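Long-range contact in terminase, large subunit (Enterobacteria phage P22, PDB 4DKW), which cuts the viral genome to start and end packaging and, through its ATPase region, drives DNA into empty capsids, this chain being the nuclease domain: residues Thr1-Glu13 against Arg155-Lys167. Numbering follows the deposited sequence.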
loop_
_atom_site.group_PDB
_atom_site.type_symbol
_atom_site.label_atom_id
_atom_site.label_comp_id
_atom_site.label_asym_id
_atom_site.label_seq_id
_atom_site.Cartn_x
_atom_site.Cartn_y
_atom_site.Cartn_z
ATOM N N THR A 1 -13.122 -11.660 -19.235
ATOM C CA THR A 1 -11.685 -11.424 -19.102
ATOM C C THR A 1 -11.375 -10.262 -18.135
ATOM O O THR A 1 -10.497 -10.375 -17.265
ATOM C CB THR A 1 -11.011 -11.231 -20.482
ATOM O OG1 THR A 1 -10.062 -10.157 -20.424
ATOM C CG2 THR A 1 -12.049 -10.951 -21.559
ATOM N N MET A 2 -12.094 -9.151 -18.296
ATOM C CA MET A 2 -12.124 -8.090 -17.287
ATOM C C MET A 2 -13.436 -8.148 -16.516
ATOM O O MET A 2 -13.877 -7.141 -15.961
ATOM C CB MET A 2 -11.954 -6.713 -17.929
ATOM C CG MET A 2 -10.502 -6.344 -18.184
ATOM S SD MET A 2 -9.552 -5.999 -16.683
ATOM C CE MET A 2 -8.599 -7.508 -16.557
ATOM N N GLY A 3 -14.046 -9.335 -16.502
ATOM C CA GLY A 3 -15.288 -9.594 -15.794
ATOM C C GLY A 3 -16.434 -8.677 -16.184
ATOM O O GLY A 3 -16.728 -8.493 -17.370
ATOM N N SER A 4 -17.083 -8.102 -15.173
ATOM C CA SER A 4 -18.141 -7.122 -15.393
ATOM C C SER A 4 -17.572 -5.700 -15.532
ATOM O O SER A 4 -18.324 -4.729 -15.648
ATOM C CB SER A 4 -19.183 -7.187 -14.268
ATOM O OG SER A 4 -18.595 -6.903 -13.009
ATOM N N GLY A 5 -16.245 -5.581 -15.512
ATOM C CA GLY A 5 -15.593 -4.312 -15.778
ATOM C C GLY A 5 -14.510 -3.918 -14.791
ATOM O O GLY A 5 -14.436 -4.442 -13.669
ATOM N N ARG A 6 -13.666 -2.981 -15.216
ATOM C CA ARG A 6 -12.580 -2.503 -14.376
ATOM C C ARG A 6 -13.085 -1.725 -13.173
ATOM O O ARG A 6 -14.107 -1.033 -13.246
ATOM C CB ARG A 6 -11.599 -1.658 -15.179
ATOM C CG ARG A 6 -10.643 -2.492 -15.999
ATOM C CD ARG A 6 -9.668 -1.607 -16.741
ATOM N NE ARG A 6 -9.163 -0.560 -15.858
ATOM C CZ ARG A 6 -8.280 0.366 -16.219
ATOM N NH1 ARG A 6 -7.789 0.384 -17.454
ATOM N NH2 ARG A 6 -7.883 1.275 -15.341
ATOM N N ILE A 7 -12.361 -1.859 -12.064
ATOM C CA ILE A 7 -12.721 -1.230 -10.810
ATOM C C ILE A 7 -12.410 0.264 -10.849
ATOM O O ILE A 7 -13.232 1.083 -10.437
ATOM C CB ILE A 7 -12.020 -1.941 -9.624
ATOM C CG1 ILE A 7 -12.756 -3.246 -9.304
ATOM C CG2 ILE A 7 -11.985 -1.050 -8.410
ATOM C CD1 ILE A 7 -12.044 -4.167 -8.344
ATOM N N PHE A 8 -11.233 0.615 -11.362
ATOM C CA PHE A 8 -10.844 2.017 -11.525
ATOM C C PHE A 8 -10.930 2.423 -13.003
ATOM O O PHE A 8 -9.973 2.270 -13.765
ATOM C CB PHE A 8 -9.426 2.264 -10.980
ATOM C CG PHE A 8 -9.261 1.935 -9.509
ATOM C CD1 PHE A 8 -9.920 2.678 -8.534
ATOM C CD2 PHE A 8 -8.426 0.901 -9.103
ATOM C CE1 PHE A 8 -9.772 2.381 -7.191
ATOM C CE2 PHE A 8 -8.267 0.607 -7.759
ATOM C CZ PHE A 8 -8.945 1.347 -6.803
ATOM N N GLN A 9 -12.088 2.925 -13.420
ATOM C CA GLN A 9 -12.246 3.377 -14.797
ATOM C C GLN A 9 -11.815 4.831 -14.941
ATOM O O GLN A 9 -12.621 5.725 -15.210
ATOM C CB GLN A 9 -13.673 3.162 -15.291
ATOM C CG GLN A 9 -13.938 1.721 -15.673
ATOM C CD GLN A 9 -15.326 1.501 -16.219
ATOM O OE1 GLN A 9 -16.198 2.353 -16.078
ATOM N NE2 GLN A 9 -15.541 0.347 -16.846
ATOM N N ILE A 10 -10.516 5.035 -14.759
ATOM C CA ILE A 10 -9.912 6.347 -14.697
ATOM C C ILE A 10 -8.662 6.278 -15.564
ATOM O O ILE A 10 -7.912 5.305 -15.494
ATOM C CB ILE A 10 -9.569 6.707 -13.226
ATOM C CG1 ILE A 10 -10.841 6.676 -12.371
ATOM C CG2 ILE A 10 -8.900 8.062 -13.132
ATOM C CD1 ILE A 10 -10.623 6.917 -10.915
ATOM N N PRO A 11 -8.453 7.287 -16.419
ATOM C CA PRO A 11 -7.225 7.337 -17.224
ATOM C C PRO A 11 -5.984 7.374 -16.332
ATOM O O PRO A 11 -5.898 8.255 -15.475
ATOM C CB PRO A 11 -7.366 8.661 -17.990
ATOM C CG PRO A 11 -8.837 8.936 -18.006
ATOM C CD PRO A 11 -9.367 8.403 -16.718
ATOM N N GLU A 12 -5.056 6.437 -16.532
ATOM C CA GLU A 12 -3.791 6.387 -15.781
ATOM C C GLU A 12 -3.073 7.718 -15.677
ATOM O O GLU A 12 -2.484 8.044 -14.653
ATOM C CB GLU A 12 -2.818 5.447 -16.464
ATOM C CG GLU A 12 -3.209 4.030 -16.412
ATOM C CD GLU A 12 -2.219 3.183 -17.153
ATOM O OE1 GLU A 12 -2.659 2.189 -17.750
ATOM O OE2 GLU A 12 -1.005 3.509 -17.142
ATOM N N GLU A 13 -3.109 8.478 -16.759
ATOM C CA GLU A 13 -2.372 9.721 -16.825
ATOM C C GLU A 13 -2.923 10.780 -15.881
ATOM O O GLU A 13 -2.186 11.674 -15.464
ATOM C CB GLU A 13 -2.300 10.218 -18.282
ATOM C CG GLU A 13 -0.902 10.807 -18.679
ATOM C CD GLU A 13 0.232 9.754 -18.663
ATOM O OE1 GLU A 13 0.136 8.721 -17.962
ATOM O OE2 GLU A 13 1.251 9.984 -19.338
ATOM N N ARG A 155 -4.405 -1.494 -14.030
ATOM C CA ARG A 155 -4.958 -1.820 -15.349
ATOM C C ARG A 155 -5.808 -3.094 -15.390
ATOM O O ARG A 155 -6.744 -3.201 -16.196
ATOM C CB ARG A 155 -3.834 -1.960 -16.367
ATOM C CG ARG A 155 -3.214 -0.653 -16.762
ATOM C CD ARG A 155 -2.260 -0.824 -17.928
ATOM N NE ARG A 155 -0.944 -1.297 -17.520
ATOM C CZ ARG A 155 0.090 -0.504 -17.260
ATOM N NH1 ARG A 155 -0.024 0.811 -17.375
ATOM N NH2 ARG A 155 1.255 -1.032 -16.918
ATOM N N LEU A 156 -5.475 -4.046 -14.520
ATOM C CA LEU A 156 -6.106 -5.362 -14.499
ATOM C C LEU A 156 -7.177 -5.554 -13.411
ATOM O O LEU A 156 -7.900 -6.539 -13.428
ATOM C CB LEU A 156 -5.027 -6.420 -14.307
ATOM C CG LEU A 156 -3.964 -6.485 -15.397
ATOM C CD1 LEU A 156 -2.929 -7.534 -15.035
ATOM C CD2 LEU A 156 -4.618 -6.825 -16.715
ATOM N N TYR A 157 -7.249 -4.629 -12.457
ATOM C CA TYR A 157 -8.145 -4.759 -11.313
ATOM C C TYR A 157 -9.613 -4.667 -11.754
ATOM O O TYR A 157 -10.051 -3.635 -12.286
ATOM C CB TYR A 157 -7.837 -3.653 -10.311
ATOM C CG TYR A 157 -8.135 -3.984 -8.866
ATOM C CD1 TYR A 157 -7.898 -5.255 -8.356
ATOM C CD2 TYR A 157 -8.602 -3.002 -7.995
ATOM C CE1 TYR A 157 -8.148 -5.546 -7.012
ATOM C CE2 TYR A 157 -8.844 -3.277 -6.665
ATOM C CZ TYR A 157 -8.620 -4.544 -6.175
ATOM O OH TYR A 157 -8.854 -4.801 -4.833
ATOM N N HIS A 158 -10.375 -5.737 -11.520
ATOM C CA HIS A 158 -11.742 -5.809 -12.038
ATOM C C HIS A 158 -12.673 -6.623 -11.141
ATOM O O HIS A 158 -12.238 -7.250 -10.175
ATOM C CB HIS A 158 -11.734 -6.402 -13.447
ATOM C CG HIS A 158 -11.311 -7.840 -13.490
ATOM N ND1 HIS A 158 -9.993 -8.235 -13.414
ATOM C CD2 HIS A 158 -12.040 -8.981 -13.585
ATOM C CE1 HIS A 158 -9.925 -9.555 -13.472
ATOM N NE2 HIS A 158 -11.155 -10.029 -13.576
ATOM N N ARG A 159 -13.961 -6.605 -11.471
ATOM C CA ARG A 159 -14.945 -7.414 -10.772
ATOM C C ARG A 159 -15.366 -8.599 -11.631
ATOM O O ARG A 159 -15.331 -8.528 -12.864
ATOM C CB ARG A 159 -16.165 -6.575 -10.414
ATOM C CG ARG A 159 -15.866 -5.499 -9.401
ATOM C CD ARG A 159 -17.053 -4.599 -9.130
ATOM N NE ARG A 159 -16.658 -3.531 -8.221
ATOM C CZ ARG A 159 -16.581 -3.668 -6.900
ATOM N NH1 ARG A 159 -16.898 -4.822 -6.319
ATOM N NH2 ARG A 159 -16.191 -2.645 -6.152
ATOM N N ASP A 160 -15.765 -9.692 -10.987
ATOM C CA ASP A 160 -16.214 -10.854 -11.739
ATOM C C ASP A 160 -17.614 -10.636 -12.305
ATOM O O ASP A 160 -18.166 -9.535 -12.218
ATOM C CB ASP A 160 -16.121 -12.156 -10.921
ATOM C CG ASP A 160 -16.964 -12.140 -9.660
ATOM O OD1 ASP A 160 -18.011 -11.457 -9.615
ATOM O OD2 ASP A 160 -16.578 -12.849 -8.704
ATOM N N GLU A 161 -18.190 -11.688 -12.871
ATOM C CA GLU A 161 -19.478 -11.579 -13.537
ATOM C C GLU A 161 -20.621 -11.200 -12.582
ATOM O O GLU A 161 -21.669 -10.726 -13.035
ATOM C CB GLU A 161 -19.791 -12.889 -14.257
ATOM C CG GLU A 161 -19.639 -14.113 -13.361
ATOM C CD GLU A 161 -20.106 -15.397 -14.029
ATOM O OE1 GLU A 161 -20.546 -15.334 -15.198
ATOM O OE2 GLU A 161 -20.038 -16.469 -13.385
ATOM N N ASN A 162 -20.424 -11.404 -11.276
ATOM C CA ASN A 162 -21.474 -11.122 -10.292
ATOM C C ASN A 162 -21.221 -9.864 -9.465
ATOM O O ASN A 162 -22.020 -9.495 -8.613
ATOM C CB ASN A 162 -21.716 -12.330 -9.393
ATOM C CG ASN A 162 -22.537 -13.387 -10.075
ATOM O OD1 ASN A 162 -23.710 -13.172 -10.355
ATOM N ND2 ASN A 162 -21.930 -14.531 -10.363
ATOM N N GLY A 163 -20.096 -9.212 -9.718
ATOM C CA GLY A 163 -19.818 -7.929 -9.103
ATOM C C GLY A 163 -18.831 -7.945 -7.956
ATOM O O GLY A 163 -18.650 -6.923 -7.287
ATOM N N LYS A 164 -18.202 -9.095 -7.718
ATOM C CA LYS A 164 -17.219 -9.220 -6.640
ATOM C C LYS A 164 -15.823 -8.891 -7.151
ATOM O O LYS A 164 -15.474 -9.260 -8.275
ATOM C CB LYS A 164 -17.222 -10.638 -6.060
ATOM C CG LYS A 164 -18.397 -10.941 -5.159
ATOM C CD LYS A 164 -18.129 -12.194 -4.334
ATOM C CE LYS A 164 -17.113 -11.919 -3.227
ATOM N NZ LYS A 164 -16.687 -13.164 -2.513
ATOM N N ILE A 165 -15.024 -8.211 -6.331
ATOM C CA ILE A 165 -13.619 -7.955 -6.652
ATOM C C ILE A 165 -12.926 -9.270 -6.956
ATOM O O ILE A 165 -13.080 -10.242 -6.223
ATOM C CB ILE A 165 -12.870 -7.310 -5.468
ATOM C CG1 ILE A 165 -13.479 -5.958 -5.099
ATOM C CG2 ILE A 165 -11.388 -7.137 -5.797
ATOM C CD1 ILE A 165 -13.171 -5.535 -3.706
ATOM N N VAL A 166 -12.189 -9.315 -8.055
ATOM C CA VAL A 166 -11.357 -10.470 -8.352
ATOM C C VAL A 166 -9.990 -10.197 -7.726
ATOM O O VAL A 166 -9.265 -9.285 -8.137
ATOM C CB VAL A 166 -11.254 -10.732 -9.869
ATOM C CG1 VAL A 166 -10.224 -11.814 -10.163
ATOM C CG2 VAL A 166 -12.614 -11.136 -10.419
ATOM N N LYS A 167 -9.662 -10.976 -6.704
ATOM C CA LYS A 167 -8.477 -10.712 -5.903
ATOM C C LYS A 167 -7.216 -11.398 -6.418
ATOM O O LYS A 167 -6.721 -12.333 -5.807
ATOM C CB LYS A 167 -8.766 -11.037 -4.434
ATOM C CG LYS A 167 -9.713 -10.012 -3.832
ATOM C CD LYS A 167 -10.218 -10.376 -2.467
ATOM C CE LYS A 167 -10.967 -9.184 -1.870
ATOM N NZ LYS A 167 -11.376 -9.423 -0.448
HETATM O O HOH W 1 -9.252 -1.328 -12.013
#
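The backbone oxygen of D160 takes S4 OG at 2.8 Å and G163 N, which reach it from opposite faces of its carbonyl plane. Chi1 of 61° points S4 OG at that oxygen. S4 N bonds R159 O from above its carbonyl plane. R159 N meets G5 O at 3.1 Å, and I7 N gives a nearly straight bond (173°) to Y157 O. Strands 5-6 and 158-159 form a short antiparallel sheet apart from the main mixed one; R6 and H158 are its non-hydrogen-bonded pair. The apolar centre is I7. Its CD1 lies over one face of the Y157 ring, 3.8 Å from the centroid, and touches I165 CG2. M2, poorly ordered, puts CA over one face of the H158 imidazole and V166 CB lies over the opposite one, both offset toward the rim. H158 ND1 donates in the ring plane to L156 O (2.7 Å), which fixes the ring's rotation. E12 OE2 and R155 NH1 form a salt bridge of 2.9 Å; R155 NH2 pairs with E148. Backbone bonds, one buried isoleucine and a peripheral ion pair thus hold the first residues of this nuclease construct against the loop after helix 148-156, at the fold's surface.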